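Local coordinates for protein geranyltranstransferase (Campylobacter jejuni, PDB 3NPK) that probably catalyses the condensation of geranyl diphosphate with isopentenyl diphosphate, releasing pyrophosphate and yielding farnesyl diphosphate for isoprenoid synthesis, at residues Asn16-Glu21 against Leu33-Gly38; Gln45-Val50 against Cys187-Leu192; Asp80-Met85 against Thr104-Val109; Asn145-Gly150 against Ala176-Ala181; Gln262-Leu267 against Gln273-Leu278. All coordinates share one frame; numbering follows the deposited sequence.

Contact 1. Residues Asn16-Glu21 against Leu33-Gly38; sequences NLPKVE and LMLKAG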
# COMPACT_ATOMS: atom_id res chain seq x y z
N ASN A 16 6.78 -4.39 17.54
CA ASN A 16 6.38 -4.78 16.19
C ASN A 16 6.83 -3.76 15.15
O ASN A 16 6.15 -3.54 14.15
CB ASN A 16 4.86 -5.00 16.14
CG ASN A 16 4.47 -6.32 16.74
OD1 ASN A 16 4.65 -7.37 16.11
ND2 ASN A 16 3.98 -6.29 17.98
N LEU A 17 7.98 -3.14 15.38
CA LEU A 17 8.47 -2.17 14.41
C LEU A 17 8.90 -2.93 13.16
O LEU A 17 9.61 -3.93 13.25
CB LEU A 17 9.67 -1.40 14.98
CG LEU A 17 9.29 -0.53 16.19
CD1 LEU A 17 10.56 -0.06 16.92
CD2 LEU A 17 8.41 0.67 15.77
N PRO A 18 8.46 -2.47 11.99
CA PRO A 18 8.81 -3.19 10.76
C PRO A 18 10.30 -3.08 10.49
O PRO A 18 10.88 -2.00 10.62
CB PRO A 18 8.00 -2.48 9.67
CG PRO A 18 7.42 -1.28 10.29
CD PRO A 18 7.69 -1.24 11.74
N LYS A 19 10.93 -4.18 10.13
CA LYS A 19 12.37 -4.15 9.85
C LYS A 19 12.73 -5.29 8.93
O LYS A 19 12.00 -6.29 8.85
CB LYS A 19 13.17 -4.25 11.14
CG LYS A 19 12.80 -5.44 11.99
CD LYS A 19 13.44 -5.33 13.36
CE LYS A 19 12.82 -6.32 14.33
NZ LYS A 19 13.39 -6.16 15.70
N VAL A 20 13.83 -5.12 8.22
CA VAL A 20 14.37 -6.16 7.35
C VAL A 20 15.89 -6.19 7.54
O VAL A 20 16.54 -5.14 7.62
CB VAL A 20 14.00 -5.94 5.86
CG1 VAL A 20 14.49 -4.56 5.34
CG2 VAL A 20 14.51 -7.10 5.00
N GLU A 21 16.45 -7.39 7.66
CA GLU A 21 17.89 -7.52 7.81
C GLU A 21 18.57 -7.18 6.48
O GLU A 21 18.26 -7.78 5.46
CB GLU A 21 18.24 -8.94 8.25
CG GLU A 21 19.73 -9.21 8.36
CD GLU A 21 20.07 -10.68 8.61
OE1 GLU A 21 21.18 -11.10 8.22
OE2 GLU A 21 19.24 -11.43 9.18
N LEU A 33 11.40 5.46 12.94
CA LEU A 33 11.53 6.78 13.53
C LEU A 33 10.19 7.47 13.78
O LEU A 33 9.92 7.93 14.89
CB LEU A 33 12.41 7.66 12.63
CG LEU A 33 12.94 8.95 13.23
CD1 LEU A 33 13.87 8.62 14.41
CD2 LEU A 33 13.67 9.76 12.17
N MSE A 34 9.35 7.56 12.76
CA MSE A 34 8.08 8.27 12.91
C MSE A 34 7.05 7.49 13.70
O MSE A 34 6.18 8.08 14.34
CB MSE A 34 7.49 8.64 11.55
CG MSE A 34 7.96 9.96 11.02
SE MSE A 34 7.68 11.52 12.23
CE MSE A 34 9.01 12.67 11.39
N LEU A 35 7.15 6.16 13.67
CA LEU A 35 6.25 5.33 14.45
C LEU A 35 6.51 5.50 15.93
O LEU A 35 5.57 5.53 16.74
CB LEU A 35 6.41 3.86 14.05
CG LEU A 35 5.92 3.51 12.64
CD1 LEU A 35 6.38 2.10 12.31
CD2 LEU A 35 4.39 3.62 12.58
N LYS A 36 7.78 5.61 16.29
CA LYS A 36 8.17 5.72 17.69
C LYS A 36 8.09 7.13 18.24
O LYS A 36 7.92 7.32 19.45
CB LYS A 36 9.59 5.21 17.88
CG LYS A 36 9.70 3.70 17.87
CD LYS A 36 10.98 3.24 18.57
CE LYS A 36 12.18 3.33 17.64
NZ LYS A 36 13.47 3.21 18.38
N ALA A 37 8.21 8.12 17.35
CA ALA A 37 8.40 9.52 17.77
C ALA A 37 7.19 10.08 18.48
O ALA A 37 7.30 10.89 19.40
CB ALA A 37 8.73 10.39 16.56
N GLY A 38 6.01 9.65 18.05
CA GLY A 38 4.81 10.18 18.63
C GLY A 38 3.59 9.70 17.89
O GLY A 38 3.66 8.77 17.08
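Leu17, in an irregular, largely extended run of chain, passes the last turns of helix 27-37 with its CA 7.8 Å from the CA of Leu35. No hydrogen bond spans the gap; three pairs of apolar groups hold it. The two methyls of Leu17 divide the work. CD1 lies 3.7 Å from CD of Lys36, with CE of the same lysine almost as near, while CD2 sits 4.1 Å from CB of Leu35 and also brushes the lysine CG. The leucine therefore crosses the aliphatic part of Lys36 at about a right angle but slides past Leu35 in the opposite direction. The bend of Lys36 at chi3 (-82°) turns CE so that it, like CD, stays in reach of Leu17 CD1.

This stretch belongs to the N-terminal part of the all-helical isoprenyl synthase fold. Helix 27-37 ends just before Gly39 and Lys40, two of the residues around the bound pyrophosphate, and the Leu35 side chain is about 9 Å from that ligand. Deeper in, the ring of Pro18 and the isobutyl group of Leu35 meet end-on, Pro18 CD being 3.6 Å from Leu35 CD1. Both side chains also touch Leu113 of helix 103-122. Pro18 packs in addition on Phe71 of helix 59-80 and on Leu144 of the second subunit.

Contact 2. Residues Gln45-Val50 against Cys187-Leu192; sequences QLLLSV and CEICEL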
# COMPACT_ATOMS: atom_id res chain seq x y z
N GLN A 45 -6.93 3.58 18.79
CA GLN A 45 -7.75 3.55 20.01
C GLN A 45 -9.25 3.45 19.74
O GLN A 45 -9.98 2.80 20.50
CB GLN A 45 -7.43 4.74 20.92
CG GLN A 45 -5.99 4.69 21.47
CD GLN A 45 -5.69 3.36 22.15
OE1 GLN A 45 -6.57 2.78 22.79
NE2 GLN A 45 -4.47 2.87 22.00
N LEU A 46 -9.72 4.07 18.65
CA LEU A 46 -11.12 3.88 18.26
C LEU A 46 -11.40 2.41 17.97
O LEU A 46 -12.39 1.86 18.45
CB LEU A 46 -11.45 4.71 17.02
CG LEU A 46 -11.55 6.23 17.22
CD1 LEU A 46 -11.68 6.86 15.85
CD2 LEU A 46 -12.72 6.58 18.13
N LEU A 47 -10.52 1.77 17.21
CA LEU A 47 -10.72 0.37 16.85
C LEU A 47 -10.70 -0.50 18.11
O LEU A 47 -11.57 -1.35 18.31
CB LEU A 47 -9.63 -0.09 15.87
CG LEU A 47 -9.73 -1.56 15.44
CD1 LEU A 47 -9.21 -1.76 14.03
CD2 LEU A 47 -8.98 -2.51 16.40
N LEU A 48 -9.69 -0.29 18.96
CA LEU A 48 -9.53 -1.15 20.14
C LEU A 48 -10.67 -0.93 21.13
O LEU A 48 -11.06 -1.86 21.85
CB LEU A 48 -8.18 -0.89 20.81
CG LEU A 48 -6.97 -1.28 19.95
CD1 LEU A 48 -5.69 -0.72 20.57
CD2 LEU A 48 -6.90 -2.81 19.79
N SER A 49 -11.23 0.28 21.17
CA SER A 49 -12.35 0.56 22.07
C SER A 49 -13.57 -0.24 21.64
O SER A 49 -14.27 -0.84 22.48
CB SER A 49 -12.69 2.06 22.07
OG SER A 49 -11.65 2.86 22.63
N VAL A 50 -13.84 -0.26 20.34
CA VAL A 50 -14.95 -1.07 19.83
C VAL A 50 -14.76 -2.54 20.24
O VAL A 50 -15.67 -3.15 20.81
CB VAL A 50 -15.12 -0.96 18.30
CG1 VAL A 50 -16.20 -1.94 17.81
CG2 VAL A 50 -15.49 0.49 17.91
N CYS A 187 -15.75 -3.18 14.43
CA CYS A 187 -17.01 -3.92 14.31
C CYS A 187 -16.78 -5.23 13.55
O CYS A 187 -17.33 -6.29 13.91
CB CYS A 187 -18.07 -3.08 13.60
SG CYS A 187 -18.56 -1.59 14.50
N GLU A 188 -15.99 -5.15 12.48
CA GLU A 188 -15.74 -6.33 11.66
C GLU A 188 -14.97 -7.41 12.42
O GLU A 188 -15.27 -8.61 12.29
CB GLU A 188 -15.05 -5.95 10.35
CG GLU A 188 -16.02 -5.18 9.43
CD GLU A 188 -15.40 -4.61 8.17
OE1 GLU A 188 -14.22 -4.19 8.18
OE2 GLU A 188 -16.13 -4.58 7.14
N ILE A 189 -13.99 -7.01 13.23
CA ILE A 189 -13.29 -7.97 14.09
C ILE A 189 -14.30 -8.75 14.96
O ILE A 189 -14.17 -9.98 15.15
CB ILE A 189 -12.26 -7.26 14.98
CG1 ILE A 189 -11.10 -6.78 14.13
CG2 ILE A 189 -11.76 -8.19 16.10
CD1 ILE A 189 -10.25 -5.70 14.82
N CYS A 190 -15.28 -8.03 15.48
CA CYS A 190 -16.29 -8.60 16.37
C CYS A 190 -17.44 -9.28 15.65
O CYS A 190 -18.35 -9.83 16.30
CB CYS A 190 -16.85 -7.49 17.26
SG CYS A 190 -15.63 -6.76 18.35
N GLU A 191 -17.42 -9.23 14.32
CA GLU A 191 -18.49 -9.78 13.49
C GLU A 191 -19.84 -9.17 13.88
O GLU A 191 -20.88 -9.86 13.92
CB GLU A 191 -18.48 -11.32 13.53
CG GLU A 191 -17.29 -11.91 12.79
CD GLU A 191 -17.17 -13.41 12.97
OE1 GLU A 191 -16.63 -13.83 14.00
OE2 GLU A 191 -17.62 -14.17 12.08
N LEU A 192 -19.83 -7.87 14.16
CA LEU A 192 -21.06 -7.14 14.45
C LEU A 192 -21.93 -7.05 13.20
O LEU A 192 -21.42 -6.97 12.08
CB LEU A 192 -20.74 -5.74 14.97
CG LEU A 192 -21.92 -4.89 15.46
CD1 LEU A 192 -22.57 -5.48 16.72
CD2 LEU A 192 -21.46 -3.47 15.71
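The carbonyl oxygen of Gln45 takes two bonds from Ser49, one turn further along helix 42-54 and next to Val50, which makes the contact. Ser49 OG reaches Gln45 O at 2.7 Å and the Ser49 backbone N at 2.9 Å, from opposite faces of the carbonyl plane. The hydroxyl is thus satisfied inside its own helix, although the residue is buried.

No hydrogen bond crosses the interface; the touching is van der Waals packing. Val50 points toward the end of helix 164-189, and with CG1 anti to its backbone N (chi1 174°) that methyl comes 3.6 Å from the backbone N of Cys187 and 4.1 Å from its SG. The second point of touch lies one turn earlier on helix 42-54. There Leu47 and Ile189 cross at about a right angle, and Ile189 CD1 fits against both leucine methyls, nearer to Leu47 CD2 (3.8 Å) than to CD1. Cys190 SG stands farther off, 4.4 Å from Val50 O. Just beyond it the helix closes in a Schellman motif: Glu191 takes positive phi, and Leu192 N and Glu191 N bond back to Cys187 O and Glu188 O.

The contact is buried within the helical bundle. Leu47 also leans on Val65 and Leu69 of helix 59-80, Ile189 rests on Leu134 of helix 128-142, and Ser49 packs against Met274 and Leu278 of helix 269-282.

Contact 3. Residues Asp80-Met85 against Thr104-Val109; sequences DDLPAM and TTAILV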
# COMPACT_ATOMS: atom_id res chain seq x y z
N ASP A 80 2.80 13.26 3.04
CA ASP A 80 2.22 14.60 3.03
C ASP A 80 3.25 15.66 3.42
O ASP A 80 3.17 16.80 2.96
CB ASP A 80 1.04 14.67 3.99
CG ASP A 80 -0.15 13.84 3.54
OD1 ASP A 80 -0.11 13.21 2.45
OD2 ASP A 80 -1.13 13.81 4.30
N ASP A 81 4.24 15.28 4.23
CA ASP A 81 5.26 16.22 4.69
C ASP A 81 6.34 16.51 3.64
O ASP A 81 7.13 17.44 3.80
CB ASP A 81 5.93 15.70 5.98
CG ASP A 81 5.05 15.86 7.21
OD1 ASP A 81 4.06 16.63 7.13
OD2 ASP A 81 5.33 15.20 8.24
N LEU A 82 6.35 15.73 2.55
CA LEU A 82 7.39 15.88 1.51
C LEU A 82 7.41 17.28 0.92
O LEU A 82 6.40 17.97 0.89
CB LEU A 82 7.17 14.88 0.38
CG LEU A 82 7.53 13.42 0.68
CD1 LEU A 82 7.01 12.52 -0.44
CD2 LEU A 82 9.04 13.26 0.85
N PRO A 83 8.59 17.72 0.45
CA PRO A 83 8.67 19.05 -0.16
C PRO A 83 7.63 19.30 -1.25
O PRO A 83 7.16 20.43 -1.38
CB PRO A 83 10.08 19.07 -0.75
CG PRO A 83 10.86 18.21 0.22
CD PRO A 83 9.91 17.09 0.60
N ALA A 84 7.28 18.27 -2.04
CA ALA A 84 6.31 18.46 -3.12
C ALA A 84 4.93 18.83 -2.58
O ALA A 84 4.14 19.50 -3.24
CB ALA A 84 6.20 17.20 -3.98
N MSE A 85 4.65 18.36 -1.37
CA MSE A 85 3.35 18.62 -0.76
C MSE A 85 3.44 19.66 0.34
O MSE A 85 3.64 20.84 0.04
CB MSE A 85 2.68 17.31 -0.34
CG MSE A 85 2.18 16.57 -1.58
SE MSE A 85 1.18 14.95 -1.26
CE MSE A 85 2.62 13.66 -1.41
N THR A 104 14.44 10.45 -0.96
CA THR A 104 14.29 9.07 -1.40
C THR A 104 13.87 8.18 -0.23
O THR A 104 12.93 7.38 -0.34
CB THR A 104 15.60 8.53 -2.00
OG1 THR A 104 15.86 9.22 -3.23
CG2 THR A 104 15.48 7.03 -2.24
N THR A 105 14.55 8.33 0.90
CA THR A 105 14.22 7.54 2.08
C THR A 105 12.79 7.81 2.56
O THR A 105 12.05 6.88 2.89
CB THR A 105 15.22 7.82 3.22
OG1 THR A 105 16.53 7.43 2.77
CG2 THR A 105 14.89 7.03 4.50
N ALA A 106 12.39 9.08 2.58
CA ALA A 106 11.04 9.42 3.02
C ALA A 106 10.00 8.77 2.08
O ALA A 106 9.00 8.18 2.53
CB ALA A 106 10.85 10.93 3.06
N ILE A 107 10.23 8.88 0.77
CA ILE A 107 9.29 8.29 -0.18
C ILE A 107 9.19 6.78 0.06
O ILE A 107 8.09 6.21 0.20
CB ILE A 107 9.69 8.55 -1.63
CG1 ILE A 107 9.57 10.03 -1.95
CG2 ILE A 107 8.81 7.71 -2.58
CD1 ILE A 107 10.40 10.46 -3.15
N LEU A 108 10.34 6.11 0.11
CA LEU A 108 10.36 4.65 0.23
C LEU A 108 9.88 4.12 1.59
O LEU A 108 9.26 3.06 1.64
CB LEU A 108 11.75 4.10 -0.08
CG LEU A 108 12.23 4.34 -1.52
CD1 LEU A 108 13.67 3.83 -1.70
CD2 LEU A 108 11.25 3.70 -2.53
N VAL A 109 10.19 4.83 2.67
CA VAL A 109 9.66 4.43 3.97
C VAL A 109 8.12 4.50 3.93
O VAL A 109 7.45 3.59 4.40
CB VAL A 109 10.22 5.27 5.14
CG1 VAL A 109 9.34 5.08 6.39
CG2 VAL A 109 11.67 4.88 5.45
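Leu82 straddles two neighbouring residues of helix 103-122 with its two methyls. CD2 packs on the methyl of Ala106, 3.7 Å from its CB, and CD1 lies 3.9 Å from CG1 of Ile107, whose side chain crosses that of the leucine at about a right angle. The CA atoms of Leu82 and Ala106 stand 7.6 Å apart. With CG beside the backbone N (chi1 -75°), the isobutyl group extends from the loop toward the helix. No polar bond joins the two segments, and all three touching residues are buried.

One shell out, the loop is shaped by a type I turn from Leu82 to Met85, closed by Met85 N to Leu82 O at 2.9 Å. Asp81, just before the leucine, is held by a salt bridge to Arg91, and the Ile107 carbonyl oxygen bonds His79 NE2, which ties the end of helix 59-80 to helix 103-122 beside the loop contact. Ile107 also packs on selenomethionine Met85 of the second subunit, which places this packing at the dimer interface.

Asp80, Asp81 and Asp86 bracket this turn in the sequence DDLPAMD, the first aspartate-rich motif of the trans-prenyltransferases; in relatives this motif binds magnesium ions that hold the allylic diphosphate, and the sequence is consistent with the same role here.

Contact 4. Residues Asn145-Gly150 against Ala176-Ala181; sequences NGMVIG and ARLIAA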
# COMPACT_ATOMS: atom_id res chain seq x y z
N ASN A 145 -10.24 5.58 -3.00
CA ASN A 145 -11.64 5.85 -2.62
C ASN A 145 -11.80 6.70 -1.36
O ASN A 145 -12.92 7.02 -0.94
CB ASN A 145 -12.41 4.56 -2.47
CG ASN A 145 -12.67 3.91 -3.78
OD1 ASN A 145 -13.51 4.38 -4.55
ND2 ASN A 145 -11.94 2.85 -4.08
N GLY A 146 -10.69 7.07 -0.74
CA GLY A 146 -10.77 7.81 0.51
C GLY A 146 -9.59 8.75 0.67
O GLY A 146 -9.48 9.77 -0.01
N MSE A 147 -8.67 8.36 1.54
CA MSE A 147 -7.57 9.23 1.93
C MSE A 147 -6.80 9.80 0.74
O MSE A 147 -6.48 10.99 0.73
CB MSE A 147 -6.64 8.46 2.85
CG MSE A 147 -5.53 9.29 3.45
SE MSE A 147 -4.42 8.12 4.56
CE MSE A 147 -3.30 7.40 3.12
N VAL A 148 -6.47 8.96 -0.25
CA VAL A 148 -5.61 9.45 -1.32
C VAL A 148 -6.29 10.48 -2.22
O VAL A 148 -5.68 11.49 -2.57
CB VAL A 148 -4.99 8.32 -2.15
CG1 VAL A 148 -4.11 8.93 -3.28
CG2 VAL A 148 -4.16 7.38 -1.24
N ILE A 149 -7.55 10.25 -2.58
CA ILE A 149 -8.23 11.26 -3.40
C ILE A 149 -8.44 12.54 -2.58
O ILE A 149 -8.37 13.64 -3.11
CB ILE A 149 -9.56 10.76 -4.05
CG1 ILE A 149 -10.04 11.76 -5.12
CG2 ILE A 149 -10.65 10.56 -3.03
CD1 ILE A 149 -9.07 11.96 -6.28
N GLY A 150 -8.69 12.40 -1.27
CA GLY A 150 -8.78 13.55 -0.39
C GLY A 150 -7.51 14.39 -0.39
O GLY A 150 -7.55 15.62 -0.52
N ALA A 176 -11.88 11.88 7.17
CA ALA A 176 -13.01 11.25 7.87
C ALA A 176 -13.15 9.77 7.53
O ALA A 176 -13.51 8.97 8.38
CB ALA A 176 -14.32 11.97 7.59
N ARG A 177 -12.87 9.39 6.28
CA ARG A 177 -13.08 8.00 5.90
C ARG A 177 -12.18 7.03 6.66
O ARG A 177 -12.62 5.96 7.03
CB ARG A 177 -13.02 7.80 4.38
CG ARG A 177 -14.37 8.17 3.71
CD ARG A 177 -14.46 7.79 2.25
NE ARG A 177 -15.77 8.18 1.72
CZ ARG A 177 -16.24 7.82 0.53
NH1 ARG A 177 -15.52 7.07 -0.29
NH2 ARG A 177 -17.45 8.22 0.17
N LEU A 178 -10.93 7.42 6.93
CA LEU A 178 -10.03 6.55 7.68
C LEU A 178 -10.44 6.44 9.16
O LEU A 178 -10.30 5.37 9.77
CB LEU A 178 -8.57 7.01 7.55
CG LEU A 178 -7.54 6.00 8.08
CD1 LEU A 178 -7.61 4.69 7.33
CD2 LEU A 178 -6.13 6.57 8.01
N ILE A 179 -10.97 7.52 9.73
CA ILE A 179 -11.52 7.50 11.09
C ILE A 179 -12.75 6.57 11.16
O ILE A 179 -12.86 5.72 12.05
CB ILE A 179 -11.85 8.93 11.59
CG1 ILE A 179 -10.54 9.69 11.81
CG2 ILE A 179 -12.68 8.91 12.85
CD1 ILE A 179 -10.69 11.19 11.92
N ALA A 180 -13.65 6.73 10.20
CA ALA A 180 -14.81 5.83 10.08
C ALA A 180 -14.36 4.37 9.90
O ALA A 180 -14.93 3.44 10.49
CB ALA A 180 -15.70 6.26 8.91
N ALA A 181 -13.32 4.17 9.09
CA ALA A 181 -12.81 2.82 8.87
C ALA A 181 -12.29 2.19 10.17
O ALA A 181 -12.48 1.01 10.40
CB ALA A 181 -11.70 2.83 7.82
O HOH W 1 -15.73 5.94 -3.51
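Arg177 leaves helix 164-189 with its CB directed at the backbone of Gly146, where no side chain intervenes. Its chain then runs extended from CG to NE. CD passes 4.1 Å from Gly146 CA and 3.6 Å from the carbonyl oxygen of Asn145, and beyond it the guanidinium turns an edge toward that oxygen. NH1 ends 2.7 Å from Asn145 O, but the N-H points poorly at it (128°), so the bond is weak despite its length. A water in the guanidinium plane links the same two residues by another route, through the Asn145 side chain: it donates to Asn145 OD1 at 2.9 Å and receives a weak bond from NH1. Arg177 thus meets the backbone just ahead of Gly146, the N-cap of helix 147-156.

One residue further on in each segment the packing is apolar. Selenomethionine Met147 and Leu178 lie side by side, pointing the same way, with SE 4.2 Å from Leu178 CD2.

Helix 128-142 borders the arginine through Phe140 and Asn141, and helix 194-220 flanks it with Tyr201 and Leu205. Met147 rests on Tyr75 and Ser76 of helix 59-80, while Leu178 touches Leu69 of that helix and the pyrophosphate-pocket residue Arg43 of helix 42-54.

Contact 5. Residues Gln262-Leu267 against Gln273-Leu278; sequences QDLEKL and QMIQNL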
# COMPACT_ATOMS: atom_id res chain seq x y z
N GLN A 262 -26.49 12.12 20.30
CA GLN A 262 -27.62 11.22 20.12
C GLN A 262 -27.17 9.86 19.56
O GLN A 262 -27.65 8.80 19.99
CB GLN A 262 -28.65 11.86 19.19
CG GLN A 262 -29.19 13.16 19.73
CD GLN A 262 -30.11 13.85 18.75
OE1 GLN A 262 -30.96 13.22 18.12
NE2 GLN A 262 -29.96 15.17 18.64
N ASP A 263 -26.24 9.90 18.61
CA ASP A 263 -25.70 8.69 18.01
C ASP A 263 -24.94 7.85 19.04
O ASP A 263 -25.01 6.62 19.02
CB ASP A 263 -24.79 9.02 16.82
CG ASP A 263 -25.52 9.76 15.71
OD1 ASP A 263 -26.76 9.59 15.58
OD2 ASP A 263 -24.85 10.51 14.96
N LEU A 264 -24.23 8.51 19.94
CA LEU A 264 -23.48 7.80 20.96
C LEU A 264 -24.42 7.10 21.94
O LEU A 264 -24.09 6.01 22.43
CB LEU A 264 -22.52 8.75 21.70
CG LEU A 264 -21.28 9.17 20.91
CD1 LEU A 264 -20.63 10.40 21.52
CD2 LEU A 264 -20.28 8.02 20.82
N GLU A 265 -25.57 7.71 22.22
CA GLU A 265 -26.56 7.10 23.12
C GLU A 265 -27.07 5.78 22.58
O GLU A 265 -27.58 4.96 23.34
CB GLU A 265 -27.76 8.02 23.39
CG GLU A 265 -27.41 9.17 24.32
CD GLU A 265 -28.55 9.61 25.24
OE1 GLU A 265 -29.73 9.35 24.93
OE2 GLU A 265 -28.25 10.22 26.29
N LYS A 266 -26.93 5.56 21.27
CA LYS A 266 -27.36 4.31 20.64
C LYS A 266 -26.31 3.19 20.67
O LYS A 266 -26.57 2.08 20.22
CB LYS A 266 -27.78 4.57 19.20
CG LYS A 266 -29.03 5.41 19.06
CD LYS A 266 -30.23 4.66 19.60
CE LYS A 266 -31.53 5.35 19.24
NZ LYS A 266 -32.63 4.68 19.96
N LEU A 267 -25.13 3.50 21.18
CA LEU A 267 -24.08 2.51 21.35
C LEU A 267 -24.13 1.92 22.75
O LEU A 267 -24.76 2.48 23.65
CB LEU A 267 -22.70 3.16 21.18
CG LEU A 267 -22.40 3.85 19.86
CD1 LEU A 267 -20.97 4.36 19.83
CD2 LEU A 267 -22.63 2.88 18.73
N GLN A 273 -18.88 5.92 26.21
CA GLN A 273 -17.99 6.66 27.10
C GLN A 273 -16.54 6.67 26.60
O GLN A 273 -15.85 7.71 26.66
CB GLN A 273 -18.05 6.09 28.52
CG GLN A 273 -17.22 6.88 29.50
CD GLN A 273 -17.78 8.28 29.71
OE1 GLN A 273 -18.94 8.44 30.07
NE2 GLN A 273 -16.96 9.29 29.47
N MSE A 274 -16.06 5.53 26.11
CA MSE A 274 -14.72 5.44 25.54
C MSE A 274 -14.54 6.40 24.37
O MSE A 274 -13.52 7.08 24.26
CB MSE A 274 -14.40 4.02 25.12
CG MSE A 274 -14.12 3.11 26.29
SE MSE A 274 -13.65 1.31 25.70
CE MSE A 274 -15.42 0.56 25.52
N ILE A 275 -15.53 6.45 23.50
CA ILE A 275 -15.42 7.33 22.34
C ILE A 275 -15.48 8.79 22.79
O ILE A 275 -14.74 9.63 22.29
CB ILE A 275 -16.48 7.01 21.28
CG1 ILE A 275 -16.25 5.59 20.73
CG2 ILE A 275 -16.46 8.06 20.14
CD1 ILE A 275 -17.28 5.14 19.73
N GLN A 276 -16.35 9.08 23.75
CA GLN A 276 -16.45 10.43 24.30
C GLN A 276 -15.08 10.89 24.82
O GLN A 276 -14.66 12.02 24.58
CB GLN A 276 -17.50 10.46 25.43
CG GLN A 276 -17.87 11.84 25.90
CD GLN A 276 -18.57 12.63 24.81
OE1 GLN A 276 -19.55 12.16 24.24
NE2 GLN A 276 -18.08 13.83 24.53
N ASN A 277 -14.39 10.00 25.52
CA ASN A 277 -13.07 10.33 26.04
C ASN A 277 -12.08 10.64 24.91
O ASN A 277 -11.28 11.57 25.02
CB ASN A 277 -12.53 9.19 26.90
CG ASN A 277 -13.30 9.01 28.22
OD1 ASN A 277 -14.24 9.74 28.51
ND2 ASN A 277 -12.90 8.02 29.01
N LEU A 278 -12.12 9.85 23.84
CA LEU A 278 -11.18 10.07 22.73
C LEU A 278 -11.52 11.35 21.95
O LEU A 278 -10.61 12.02 21.46
CB LEU A 278 -11.11 8.85 21.79
CG LEU A 278 -10.59 7.56 22.43
CD1 LEU A 278 -10.93 6.36 21.57
CD2 LEU A 278 -9.07 7.62 22.62
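Leu264 and Ile275 both swing their CG atoms (CG1 in the isoleucine) beside the backbone N, at chi1 -74° and -64°, and this brings their branches together between helix 246-265 and helix 269-282. The two side chains cross obliquely, with Leu264 CD2 resting on the CB end of the isoleucine, 3.9 Å from Ile275 CG2. The other end of Ile275 serves Leu267: its CD1 stands 3.8 Å from Leu267 CD1, and those side chains cross at about a right angle. Ile275 is therefore flanked by two leucines, one at its branch point and one at its tip.

Gln276 adds a contact from the next position of helix 269-282. Its chain bends at chi2 (65°), turning the amide so that OE1 comes 3.4 Å from Leu264 CD1, a plain van der Waals touch. One turn before Asn277, Gln273 has a link of its own on the outer surface: NE2 donates to Asn277 OD1 at 2.9 Å, the acceptor lying in the plane of the donor amide. Leu267 N bonds back three residues to Leu264 O at 3.0 Å, which ties the two leucines' backbones together.

Leu203 of helix 194-220 packs against both leucines. The unit is a helix-loop-helix, two consecutive helices joined by a few residues and packed through aliphatic side chains, at the C-terminal end of the all-alpha isoprenyl synthase fold; its second helix runs on to Tyr282 in the pyrophosphate pocket.

Contact 1 closes first along the chain. Contact 2 then joins helix 42-54 to the end of helix 164-189, and contacts 3 and 4 fall between its two halves; contact 5 follows. Contacts 2 and 4 share helix 164-189, their centres 18 Å apart, and meet where Leu46 packs on Ile179. Contacts 2 and 5 touch through Ser49 and Gln45 against Met274 and Leu278, with centres 14 Å apart. Contacts 1, 3 and 4 all reach the second subunit, whereas contacts 3 and 5, about 36 Å apart between centres, lie on opposite sides of the chain's centre. Together they span the bundle from the dimer interface to the C-terminal helices.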